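Cytochrome c (Pseudomonas aeruginosa, PDB 6RTE) probably dehydrogenates dihydro-heme d1 in heme d1 biosynthesis, pairing a heme c domain with an eight-bladed beta-propeller. Local coordinates at residues Thr135-Pro140 against Leu207-Val212. Sequence-based numbering, arbitrary orientation.
Sequences TLPSRP and LYNLKV
Pro140 lays its ring over one face of the Tyr208 phenol, with CG 3.9 Å from the ring centroid and 5° off the ring normal. This is a CH-pi contact, and proline suits it because its compact ring puts CG over the middle of the phenol and CD above its CD2 side, the C-H bonds facing the pi cloud with little conformational freedom to lose. The two side chains run alongside each other and point the same way, while the carbonyl oxygen of Ser138 comes in at the phenol edge, 3.5 Å from Tyr208 CD2.

Beside this pair, Asn209 uses both ends of its amide to hold the incoming chain. Asn209 ND2 donates to the carbonyl oxygen of Pro137 over 2.7 Å, at an N-H...O angle of 164°; that oxygen lies nearly in the plane of the Asn209 side-chain amide, while the nitrogen sits tilted out of the Pro137 carbonyl plane. With CG anti to the carbonyl carbon (chi1 -73°), the amide reaches across to the loop, where OD1 accepts a hydrogen bond from a water that also donates to Arg139 O. ND2 has a second acceptor in Asp206 OD2, which helps fix which end of the amide is nitrogen. Asparagine fits because one short side chain supplies a donor and an acceptor to a loop without regular strand pairing.

Leu136 closes the other end: its CB lies 3.7 Å from Asn209 ND2, and its CD2 meets Lys211 CD at 3.9 Å, a contact with the aliphatic part of the lysine.

The turn 207-210 joins strands 201-206 and 211-217 of one propeller blade, and Leu210 and Lys211 form a G1 beta bulge opposite Asp206. The loop between helix 120-126 and strand 150-154 passes over this hairpin at the surface. One backbone carbonyl held directly by a buried amide, and a second through a water, imply a loop fastened by directional amide bonds and by CH-pi and aliphatic contacts rather than by a charge pair across the two segments.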
loop_
_atom_site.group_PDB
_atom_site.type_symbol
_atom_site.label_atom_id
_atom_site.label_comp_id
_atom_site.label_asym_id
_atom_site.label_seq_id
_atom_site.Cartn_x
_atom_site.Cartn_y
_atom_site.Cartn_z
ATOM N N THR A 135 17.539 22.856 5.521
ATOM C CA THR A 135 18.975 22.875 5.273
ATOM C C THR A 135 19.352 22.414 3.871
ATOM O O THR A 135 20.539 22.394 3.547
ATOM C CB THR A 135 19.719 21.990 6.287
ATOM O OG1 THR A 135 19.392 20.612 6.047
ATOM C CG2 THR A 135 19.351 22.365 7.724
ATOM N N LEU A 136 18.383 22.037 3.041
ATOM C CA LEU A 136 18.726 21.481 1.746
ATOM C C LEU A 136 18.344 22.435 0.623
ATOM O O LEU A 136 17.271 23.049 0.672
ATOM C CB LEU A 136 18.012 20.144 1.516
ATOM C CG LEU A 136 18.381 18.969 2.426
ATOM C CD1 LEU A 136 17.410 17.834 2.204
ATOM C CD2 LEU A 136 19.811 18.502 2.181
ATOM N N PRO A 137 19.168 22.543 -0.417
ATOM C CA PRO A 137 18.758 23.324 -1.593
ATOM C C PRO A 137 17.550 22.688 -2.261
ATOM O O PRO A 137 17.197 21.527 -2.003
ATOM C CB PRO A 137 20.003 23.311 -2.493
ATOM C CG PRO A 137 20.843 22.178 -2.023
ATOM C CD PRO A 137 20.442 21.826 -0.618
ATOM N N SER A 138 16.873 23.475 -3.095
ATOM C CA SER A 138 15.600 23.057 -3.683
ATOM C C SER A 138 15.726 22.768 -5.179
ATOM O O SER A 138 14.760 22.902 -5.932
ATOM C CB SER A 138 14.525 24.108 -3.416
ATOM O OG SER A 138 14.081 24.031 -2.063
ATOM N N ARG A 139 16.889 22.342 -5.600
ATOM C CA ARG A 139 17.191 22.057 -6.987
ATOM C C ARG A 139 17.457 20.567 -7.161
ATOM O O ARG A 139 18.156 19.978 -6.340
ATOM C CB ARG A 139 18.428 22.866 -7.408
ATOM C CG ARG A 139 19.155 22.368 -8.629
ATOM C CD ARG A 139 20.436 23.164 -8.865
ATOM N NE ARG A 139 20.859 23.040 -10.256
ATOM C CZ ARG A 139 20.667 23.966 -11.193
ATOM N NH1 ARG A 139 20.083 25.124 -10.902
ATOM N NH2 ARG A 139 21.076 23.731 -12.429
ATOM N N PRO A 140 16.910 19.929 -8.198
ATOM C CA PRO A 140 17.310 18.541 -8.477
ATOM C C PRO A 140 18.814 18.446 -8.672
ATOM O O PRO A 140 19.409 19.200 -9.446
ATOM C CB PRO A 140 16.540 18.192 -9.754
ATOM C CG PRO A 140 15.347 19.100 -9.731
ATOM C CD PRO A 140 15.857 20.388 -9.121
ATOM N N LEU A 207 13.348 13.683 -3.151
ATOM C CA LEU A 207 13.836 13.183 -4.435
ATOM C C LEU A 207 14.851 14.124 -5.057
ATOM O O LEU A 207 15.778 13.663 -5.742
ATOM C CB LEU A 207 12.668 12.958 -5.396
ATOM C CG LEU A 207 11.748 11.775 -5.076
ATOM C CD1 LEU A 207 10.446 11.876 -5.867
ATOM C CD2 LEU A 207 12.456 10.455 -5.359
ATOM N N TYR A 208 14.712 15.437 -4.843
ATOM C CA TYR A 208 15.651 16.368 -5.460
ATOM C C TYR A 208 17.063 16.195 -4.909
ATOM O O TYR A 208 18.044 16.301 -5.655
ATOM C CB TYR A 208 15.214 17.821 -5.258
ATOM C CG TYR A 208 14.018 18.249 -6.064
ATOM C CD1 TYR A 208 13.298 17.340 -6.822
ATOM C CD2 TYR A 208 13.602 19.576 -6.055
ATOM C CE1 TYR A 208 12.185 17.726 -7.536
ATOM C CE2 TYR A 208 12.494 19.977 -6.776
ATOM C CZ TYR A 208 11.792 19.048 -7.518
ATOM O OH TYR A 208 10.690 19.431 -8.237
ATOM N N ASN A 209 17.194 15.963 -3.614
ATOM C CA ASN A 209 18.517 15.817 -3.011
ATOM C C ASN A 209 18.893 14.371 -2.745
ATOM O O ASN A 209 20.002 14.113 -2.272
ATOM C CB ASN A 209 18.589 16.628 -1.719
ATOM C CG ASN A 209 18.669 18.131 -1.991
ATOM O OD1 ASN A 209 19.721 18.648 -2.335
ATOM N ND2 ASN A 209 17.540 18.817 -1.860
ATOM N N LEU A 210 18.009 13.425 -3.074
ATOM C CA LEU A 210 18.250 12.000 -2.881
ATOM C C LEU A 210 18.701 11.719 -1.448
ATOM O O LEU A 210 19.721 11.077 -1.196
ATOM C CB LEU A 210 19.257 11.475 -3.910
ATOM C CG LEU A 210 18.822 11.732 -5.365
ATOM C CD1 LEU A 210 19.920 11.347 -6.354
ATOM C CD2 LEU A 210 17.521 10.992 -5.702
ATOM N N LYS A 211 17.905 12.205 -0.497
ATOM C CA LYS A 211 18.236 12.090 0.919
ATOM C C LYS A 211 16.995 11.815 1.743
ATOM O O LYS A 211 15.912 12.337 1.448
ATOM C CB LYS A 211 18.902 13.378 1.431
ATOM C CG LYS A 211 20.364 13.524 1.014
ATOM C CD LYS A 211 20.898 14.888 1.397
ATOM C CE LYS A 211 22.355 15.039 0.972
ATOM N NZ LYS A 211 23.178 13.954 1.562
ATOM N N VAL A 212 17.154 10.985 2.778
ATOM C CA VAL A 212 16.141 10.863 3.809
ATOM C C VAL A 212 16.092 12.164 4.598
ATOM O O VAL A 212 17.113 12.629 5.115
ATOM C CB VAL A 212 16.441 9.666 4.732
ATOM C CG1 VAL A 212 15.442 9.603 5.861
ATOM C CG2 VAL A 212 16.447 8.353 3.949
HETATM O O HOH W 1 19.526 20.456 -4.306
#